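Local structure of insecticidal crystal protein Cry7Cal (Bacillus thuringiensis, 5ZI1) at residues A[272-277]-A[369-374]; A[292-297]-A[331-336]. The protein is the three-domain toxin part of a larger insecticidal delta-endotoxin active against locusts, and probably binds gut receptors and, like its relatives, forms membrane pores. All coordinates share one frame; numbering follows the deposited sequence.

Interaction 1 of 2, residues A[272-277]-A[369-374]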
ATOM      1  N   TYR A 272       6.732 -25.798   7.691  1.00 43.03           N
ATOM      2  CA  TYR A 272       6.245 -25.086   8.885  1.00 47.56           C
ATOM      3  C   TYR A 272       6.880 -25.604  10.175  1.00 49.48           C
ATOM      4  O   TYR A 272       7.366 -24.815  10.997  1.00 49.25           O
ATOM      5  CB  TYR A 272       4.722 -25.170   9.001  1.00 45.11           C
ATOM      6  CG  TYR A 272       3.957 -24.772   7.766  1.00 48.52           C
ATOM      7  CD1 TYR A 272       4.116 -23.516   7.200  1.00 46.04           C
ATOM      8  CD2 TYR A 272       3.056 -25.656   7.173  1.00 50.21           C
ATOM      9  CE1 TYR A 272       3.403 -23.155   6.067  1.00 47.91           C
ATOM     10  CE2 TYR A 272       2.341 -25.306   6.040  1.00 49.17           C
ATOM     11  CZ  TYR A 272       2.520 -24.054   5.497  1.00 49.87           C
ATOM     12  OH  TYR A 272       1.818 -23.703   4.371  1.00 54.48           O
ATOM     13  N   GLY A 273       6.902 -26.932  10.363  1.00 50.23           N
ATOM     14  CA  GLY A 273       7.478 -27.507  11.568  1.00 40.52           C
ATOM     15  C   GLY A 273       8.922 -27.123  11.816  1.00 49.59           C
ATOM     16  O   GLY A 273       9.382 -27.188  12.958  1.00 53.38           O
ATOM     17  N   ALA A 274       9.648 -26.704  10.774  1.00 50.84           N
ATOM     18  CA  ALA A 274      11.040 -26.291  10.929  1.00 48.17           C
ATOM     19  C   ALA A 274      11.202 -24.839  11.366  1.00 48.70           C
ATOM     20  O   ALA A 274      12.279 -24.475  11.857  1.00 51.31           O
ATOM     21  CB  ALA A 274      11.803 -26.515   9.620  1.00 53.65           C
ATOM     22  N   ALA A 275      10.173 -24.008  11.219  1.00 47.96           N
ATOM     23  CA  ALA A 275      10.263 -22.625  11.673  1.00 51.47           C
ATOM     24  C   ALA A 275      10.328 -22.541  13.197  1.00 50.70           C
ATOM     25  O   ALA A 275      10.003 -23.492  13.915  1.00 52.08           O
ATOM     26  CB  ALA A 275       9.073 -21.809  11.174  1.00 45.75           C
ATOM     27  N   SER A 276      10.771 -21.375  13.681  1.00 45.04           N
ATOM     28  CA  SER A 276      10.790 -21.079  15.110  1.00 54.58           C
ATOM     29  C   SER A 276       9.439 -21.364  15.752  1.00 52.08           C
ATOM     30  O   SER A 276       8.393 -21.299  15.105  1.00 47.88           O
ATOM     31  CB  SER A 276      11.135 -19.604  15.355  1.00 53.92           C
ATOM     32  OG  SER A 276      11.082 -19.318  16.737  1.00 49.82           O
ATOM     33  N   SER A 277       9.468 -21.682  17.040  1.00 53.97           N
ATOM     34  CA  SER A 277       8.238 -21.859  17.794  1.00 61.02           C
ATOM     35  C   SER A 277       7.733 -20.545  18.375  1.00 57.37           C
ATOM     36  O   SER A 277       6.635 -20.511  18.934  1.00 58.58           O
ATOM     37  CB  SER A 277       8.437 -22.896  18.911  1.00 59.97           C
ATOM     38  OG  SER A 277       9.434 -22.479  19.831  1.00 66.47           O
ATOM     39  N   TRP A 369      17.410 -31.869   8.683  1.00 56.28           N
ATOM     40  CA  TRP A 369      16.249 -31.321   7.986  1.00 49.23           C
ATOM     41  C   TRP A 369      16.716 -30.153   7.122  1.00 53.31           C
ATOM     42  O   TRP A 369      17.050 -29.084   7.641  1.00 55.78           O
ATOM     43  CB  TRP A 369      15.186 -30.911   9.005  1.00 51.98           C
ATOM     44  CG  TRP A 369      13.833 -30.642   8.440  1.00 49.71           C
ATOM     45  CD1 TRP A 369      13.494 -30.566   7.124  1.00 48.29           C
ATOM     46  CD2 TRP A 369      12.625 -30.408   9.184  1.00 49.34           C
ATOM     47  NE1 TRP A 369      12.149 -30.300   6.997  1.00 48.37           N
ATOM     48  CE2 TRP A 369      11.595 -30.192   8.249  1.00 50.43           C
ATOM     49  CE3 TRP A 369      12.316 -30.357  10.548  1.00 52.12           C
ATOM     50  CZ2 TRP A 369      10.277 -29.926   8.636  1.00 46.73           C
ATOM     51  CZ3 TRP A 369      11.001 -30.103  10.929  1.00 47.65           C
ATOM     52  CH2 TRP A 369      10.001 -29.895   9.977  1.00 47.36           C
ATOM     53  N   TYR A 370      16.772 -30.369   5.810  1.00 53.04           N
ATOM     54  CA  TYR A 370      17.245 -29.382   4.850  1.00 49.45           C
ATOM     55  C   TYR A 370      16.078 -28.651   4.203  1.00 47.63           C
ATOM     56  O   TYR A 370      15.023 -29.235   3.944  1.00 50.59           O
ATOM     57  CB  TYR A 370      18.089 -30.041   3.745  1.00 47.89           C
ATOM     58  CG  TYR A 370      19.417 -30.601   4.212  1.00 49.02           C
ATOM     59  CD1 TYR A 370      20.402 -29.764   4.720  1.00 48.18           C
ATOM     60  CD2 TYR A 370      19.694 -31.970   4.127  1.00 50.99           C
ATOM     61  CE1 TYR A 370      21.615 -30.263   5.145  1.00 50.75           C
ATOM     62  CE2 TYR A 370      20.900 -32.478   4.543  1.00 45.91           C
ATOM     63  CZ  TYR A 370      21.862 -31.624   5.050  1.00 56.03           C
ATOM     64  OH  TYR A 370      23.077 -32.121   5.469  1.00 52.13           O
ATOM     65  N   GLN A 371      16.279 -27.365   3.919  1.00 45.89           N
ATOM     66  CA  GLN A 371      15.336 -26.591   3.123  1.00 44.45           C
ATOM     67  C   GLN A 371      16.092 -26.055   1.922  1.00 45.83           C
ATOM     68  O   GLN A 371      17.211 -25.546   2.066  1.00 43.86           O
ATOM     69  CB  GLN A 371      14.714 -25.447   3.931  1.00 47.46           C
ATOM     70  CG  GLN A 371      14.407 -25.815   5.350  1.00 42.57           C
ATOM     71  CD  GLN A 371      13.137 -26.632   5.503  1.00 47.96           C
ATOM     72  OE1 GLN A 371      12.285 -26.696   4.602  1.00 49.02           O
ATOM     73  NE2 GLN A 371      12.993 -27.252   6.659  1.00 45.03           N
ATOM     74  N   ALA A 372      15.497 -26.179   0.740  1.00 47.44           N
ATOM     75  CA  ALA A 372      16.237 -25.940  -0.489  1.00 50.97           C
ATOM     76  C   ALA A 372      15.437 -25.055  -1.430  1.00 47.89           C
ATOM     77  O   ALA A 372      14.247 -25.298  -1.662  1.00 50.17           O
ATOM     78  CB  ALA A 372      16.595 -27.275  -1.174  1.00 48.17           C
ATOM     79  N   VAL A 373      16.100 -24.038  -1.971  1.00 48.84           N
ATOM     80  CA  VAL A 373      15.599 -23.282  -3.115  1.00 46.43           C
ATOM     81  C   VAL A 373      16.656 -23.368  -4.213  1.00 50.89           C
ATOM     82  O   VAL A 373      17.489 -22.456  -4.356  1.00 52.50           O
ATOM     83  CB  VAL A 373      15.285 -21.826  -2.734  1.00 49.09           C
ATOM     84  CG1 VAL A 373      14.776 -21.079  -3.953  1.00 44.83           C
ATOM     85  CG2 VAL A 373      14.257 -21.780  -1.566  1.00 38.35           C
ATOM     86  N   PRO A 374      16.687 -24.448  -4.997  1.00 48.43           N
ATOM     87  CA  PRO A 374      17.783 -24.606  -5.968  1.00 52.98           C
ATOM     88  C   PRO A 374      17.620 -23.750  -7.206  1.00 56.95           C
ATOM     89  O   PRO A 374      18.599 -23.589  -7.952  1.00 52.74           O
ATOM     90  CB  PRO A 374      17.751 -26.107  -6.311  1.00 47.22           C
ATOM     91  CG  PRO A 374      16.381 -26.573  -5.948  1.00 50.07           C
ATOM     92  CD  PRO A 374      15.874 -25.677  -4.846  1.00 48.24           C
TER
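Ala274 lays its methyl group on the indole of Trp369: CB sits 3.7 Å from the centroid of the six-membered ring and only 3° from the ring normal, a CH-pi contact made over the face. The backbone at the end of the 3-10 segment comes down with it. Ala274 N lies 3.3 Å from Trp369 CH2. The carbonyl carbon of Gly273, Gly273 C, approaches Trp369 CH2 obliquely at 3.5 Å, so the outer corner of the indole reaches under the peptide link between Gly273 and Ala274. With CG of Trp369 anti to the backbone N (chi1 -166°), the ring extends from the strand beneath the turn.

These residues belong to the middle domain of the three-domain Cry toxins, the beta prism of three antiparallel sheets that follows the helical domain. Residues 272-277 lie just before helix 279-286, and strand 369-382 is an inner strand of a four-stranded antiparallel sheet. The bond from Ala275 N to Tyr272 O closes the end of the 3-10 segment. The CB of Tyr272 points away from the strand, and its OH bonds to Glu213 of helix 208-227, linking this loop to the helical domain.

Gln371 comes at the methyl from another direction. Its chain is bent at chi2 (-78°), which brings NE2 back over the rim of the indole, on the face that carries Ala274. Gln371 NE2 is 3.3 Å from Ala274 CB. It also lies 3.2 Å from Trp369 NE1, but both are donors and no bond joins them. Through the backbone, Glu441 bonds to Ala274, and Ser444 to both Trp369 and Gln371.

Interaction 2 of 2, residues A[292-297]-A[331-336]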
ATOM      1  N   LEU A 292      13.144   4.651   5.463  1.00 47.54           N
ATOM      2  CA  LEU A 292      13.040   5.364   4.198  1.00 44.35           C
ATOM      3  C   LEU A 292      12.824   4.375   3.061  1.00 46.13           C
ATOM      4  O   LEU A 292      13.250   3.219   3.127  1.00 44.33           O
ATOM      5  CB  LEU A 292      14.308   6.181   3.975  1.00 45.64           C
ATOM      6  CG  LEU A 292      14.574   7.110   5.173  1.00 50.83           C
ATOM      7  CD1 LEU A 292      15.918   7.797   5.046  1.00 51.41           C
ATOM      8  CD2 LEU A 292      13.446   8.134   5.302  1.00 42.90           C
ATOM      9  N   PHE A 293      12.127   4.806   2.019  1.00 42.97           N
ATOM     10  CA  PHE A 293      11.796   3.857   0.970  1.00 45.98           C
ATOM     11  C   PHE A 293      13.083   3.394   0.273  1.00 50.10           C
ATOM     12  O   PHE A 293      14.019   4.179   0.088  1.00 49.70           O
ATOM     13  CB  PHE A 293      10.811   4.501  -0.013  1.00 45.32           C
ATOM     14  CG  PHE A 293      10.338   3.565  -1.081  1.00 47.64           C
ATOM     15  CD1 PHE A 293       9.183   2.822  -0.900  1.00 39.88           C
ATOM     16  CD2 PHE A 293      11.085   3.385  -2.257  1.00 46.25           C
ATOM     17  CE1 PHE A 293       8.743   1.917  -1.892  1.00 46.02           C
ATOM     18  CE2 PHE A 293      10.662   2.485  -3.249  1.00 42.13           C
ATOM     19  CZ  PHE A 293       9.488   1.763  -3.074  1.00 44.74           C
ATOM     20  N   GLN A 294      13.151   2.109  -0.100  1.00 47.64           N
ATOM     21  CA  GLN A 294      14.397   1.510  -0.576  1.00 45.99           C
ATOM     22  C   GLN A 294      14.195   0.762  -1.884  1.00 47.72           C
ATOM     23  O   GLN A 294      13.245  -0.013  -2.034  1.00 51.27           O
ATOM     24  CB  GLN A 294      14.994   0.538   0.449  1.00 47.60           C
ATOM     25  CG  GLN A 294      15.420   1.150   1.754  1.00 45.05           C
ATOM     26  CD  GLN A 294      16.013   0.116   2.709  1.00 47.06           C
ATOM     27  OE1 GLN A 294      17.212  -0.109   2.717  1.00 52.24           O
ATOM     28  NE2 GLN A 294      15.170  -0.508   3.517  1.00 47.38           N
ATOM     29  N   TRP A 295      15.113   0.976  -2.821  1.00 46.56           N
ATOM     30  CA  TRP A 295      15.065   0.363  -4.141  1.00 44.96           C
ATOM     31  C   TRP A 295      16.070  -0.777  -4.176  1.00 46.75           C
ATOM     32  O   TRP A 295      17.232  -0.587  -3.802  1.00 46.63           O
ATOM     33  CB  TRP A 295      15.375   1.383  -5.234  1.00 39.60           C
ATOM     34  CG  TRP A 295      14.480   2.567  -5.137  1.00 49.34           C
ATOM     35  CD1 TRP A 295      14.634   3.651  -4.316  1.00 42.25           C
ATOM     36  CD2 TRP A 295      13.254   2.768  -5.845  1.00 43.65           C
ATOM     37  NE1 TRP A 295      13.591   4.522  -4.494  1.00 43.73           N
ATOM     38  CE2 TRP A 295      12.728   4.002  -5.422  1.00 43.40           C
ATOM     39  CE3 TRP A 295      12.553   2.021  -6.795  1.00 41.84           C
ATOM     40  CZ2 TRP A 295      11.533   4.513  -5.924  1.00 44.46           C
ATOM     41  CZ3 TRP A 295      11.384   2.526  -7.301  1.00 43.75           C
ATOM     42  CH2 TRP A 295      10.876   3.765  -6.861  1.00 46.16           C
ATOM     43  N   LEU A 296      15.619  -1.959  -4.589  1.00 40.86           N
ATOM     44  CA  LEU A 296      16.496  -3.124  -4.594  1.00 43.84           C
ATOM     45  C   LEU A 296      17.466  -3.012  -5.759  1.00 42.51           C
ATOM     46  O   LEU A 296      17.045  -2.911  -6.914  1.00 42.87           O
ATOM     47  CB  LEU A 296      15.672  -4.399  -4.695  1.00 45.83           C
ATOM     48  CG  LEU A 296      16.433  -5.708  -4.545  1.00 48.29           C
ATOM     49  CD1 LEU A 296      17.240  -5.683  -3.275  1.00 45.10           C
ATOM     50  CD2 LEU A 296      15.457  -6.879  -4.540  1.00 49.74           C
ATOM     51  N   THR A 297      18.765  -3.017  -5.476  1.00 40.87           N
ATOM     52  CA  THR A 297      19.729  -2.938  -6.566  1.00 46.14           C
ATOM     53  C   THR A 297      20.553  -4.207  -6.774  1.00 51.09           C
ATOM     54  O   THR A 297      21.158  -4.353  -7.840  1.00 57.20           O
ATOM     55  CB  THR A 297      20.678  -1.750  -6.352  1.00 48.93           C
ATOM     56  OG1 THR A 297      21.500  -2.000  -5.205  1.00 55.62           O
ATOM     57  CG2 THR A 297      19.874  -0.465  -6.090  1.00 48.12           C
ATOM     58  N   ASN A 331      22.833   0.464   0.829  1.00 50.67           N
ATOM     59  CA  ASN A 331      22.470  -0.200   2.071  1.00 53.68           C
ATOM     60  C   ASN A 331      22.607  -1.695   1.827  1.00 51.08           C
ATOM     61  O   ASN A 331      22.039  -2.218   0.860  1.00 47.62           O
ATOM     62  CB  ASN A 331      21.044   0.166   2.507  1.00 45.19           C
ATOM     63  CG  ASN A 331      20.821   1.688   2.529  1.00 53.71           C
ATOM     64  OD1 ASN A 331      21.464   2.398   3.293  1.00 49.32           O
ATOM     65  ND2 ASN A 331      19.922   2.182   1.678  1.00 48.72           N
ATOM     66  N   THR A 332      23.363  -2.374   2.690  1.00 48.75           N
ATOM     67  CA  THR A 332      23.628  -3.799   2.540  1.00 51.11           C
ATOM     68  C   THR A 332      23.088  -4.548   3.740  1.00 48.19           C
ATOM     69  O   THR A 332      23.399  -4.189   4.879  1.00 49.61           O
ATOM     70  CB  THR A 332      25.125  -4.071   2.398  1.00 49.01           C
ATOM     71  OG1 THR A 332      25.612  -3.368   1.259  1.00 51.40           O
ATOM     72  CG2 THR A 332      25.404  -5.573   2.239  1.00 51.27           C
ATOM     73  N   PHE A 333      22.314  -5.604   3.480  1.00 47.77           N
ATOM     74  CA  PHE A 333      21.826  -6.510   4.515  1.00 51.00           C
ATOM     75  C   PHE A 333      22.291  -7.928   4.210  1.00 50.75           C
ATOM     76  O   PHE A 333      22.037  -8.448   3.119  1.00 49.45           O
ATOM     77  CB  PHE A 333      20.309  -6.432   4.611  1.00 46.64           C
ATOM     78  CG  PHE A 333      19.820  -5.023   4.732  1.00 50.91           C
ATOM     79  CD1 PHE A 333      19.783  -4.396   5.968  1.00 51.44           C
ATOM     80  CD2 PHE A 333      19.476  -4.300   3.603  1.00 47.51           C
ATOM     81  CE1 PHE A 333      19.364  -3.077   6.087  1.00 52.49           C
ATOM     82  CE2 PHE A 333      19.062  -2.993   3.711  1.00 51.44           C
ATOM     83  CZ  PHE A 333      19.003  -2.380   4.961  1.00 51.81           C
ATOM     84  N   ASN A 334      22.964  -8.544   5.175  1.00 49.77           N
ATOM     85  CA  ASN A 334      23.477  -9.896   5.051  1.00 51.07           C
ATOM     86  C   ASN A 334      22.661 -10.861   5.902  1.00 52.50           C
ATOM     87  O   ASN A 334      22.172 -10.501   6.975  1.00 54.02           O
ATOM     88  CB  ASN A 334      24.946  -9.946   5.460  1.00 53.49           C
ATOM     89  CG  ASN A 334      25.807  -9.022   4.618  1.00 57.65           C
ATOM     90  OD1 ASN A 334      26.046  -9.288   3.433  1.00 60.09           O
ATOM     91  ND2 ASN A 334      26.276  -7.930   5.219  1.00 52.43           N
ATOM     92  N   TYR A 335      22.488 -12.076   5.395  1.00 50.96           N
ATOM     93  CA  TYR A 335      21.845 -13.163   6.111  1.00 50.26           C
ATOM     94  C   TYR A 335      22.721 -14.400   6.012  1.00 55.99           C
ATOM     95  O   TYR A 335      23.456 -14.582   5.038  1.00 56.91           O
ATOM     96  CB  TYR A 335      20.465 -13.480   5.542  1.00 50.77           C
ATOM     97  CG  TYR A 335      19.467 -12.353   5.674  1.00 55.47           C
ATOM     98  CD1 TYR A 335      19.380 -11.362   4.715  1.00 50.17           C
ATOM     99  CD2 TYR A 335      18.600 -12.294   6.761  1.00 48.64           C
ATOM    100  CE1 TYR A 335      18.456 -10.334   4.839  1.00 51.14           C
ATOM    101  CE2 TYR A 335      17.685 -11.287   6.888  1.00 53.39           C
ATOM    102  CZ  TYR A 335      17.611 -10.301   5.931  1.00 53.35           C
ATOM    103  OH  TYR A 335      16.680  -9.282   6.077  1.00 50.41           O
ATOM    104  N   GLY A 336      22.635 -15.248   7.030  1.00 57.48           N
ATOM    105  CA  GLY A 336      23.335 -16.519   6.989  1.00 46.92           C
ATOM    106  C   GLY A 336      24.836 -16.330   6.914  1.00 55.83           C
ATOM    107  O   GLY A 336      25.422 -15.544   7.661  1.00 50.59           O
TER
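Gln294 sends its side-chain amide oxygen, OE1, between Asn331 and Phe333, two residues whose side chains lie on the same side of strand 331-336. The contact with the aromatic ring is edge-on: OE1 is 3.6 Å from Phe333 CE2 and 3.7 Å from CZ, near the ring plane, where the slightly positive ring hydrogens would suit an oxygen. The amide plane is turned 75° from that of the ring. Gln294 gets there by an extended chain beyond CG (chi2 -179°), which carries the amide out towards the other strand.

The polar contacts run through a third residue. At 3.7 Å, Asn331 ND2 is too far from Gln294 OE1 for a hydrogen bond; instead Thr322 OG1 bonds to Gln294 OE1 and makes a weak bond with Asn331 ND2, bridging the two amides.

Thr322 belongs to strand 312-324, which runs antiparallel between strands 294-306 and 331-336, so the contact spans two strands that are not direct neighbours. Tyr324 of the same middle strand touches both Gln294 and Asn331. All this lies on one four-stranded sheet of the beta prism domain, with 331-336 as an outermost strand.

How the interactions relate
From the N terminus, the chain leaves the helical domain and reaches residues 272-277, which open the long loop that interaction 1 closes at 369-374. Within it come helix 279-286 and then 292-297, where interaction 2 opens; strand 312-324 follows before 331-336 closes that shorter loop. The second loop therefore lies wholly within the first, and the two do not cross. Interaction 2 works within one four-stranded sheet, across its second strand, whereas interaction 1 ties the segment before helix 279-286 to a different sheet of the same domain. Their centres are 23 Å apart and their nearest atoms about 12 Å, so they do not touch.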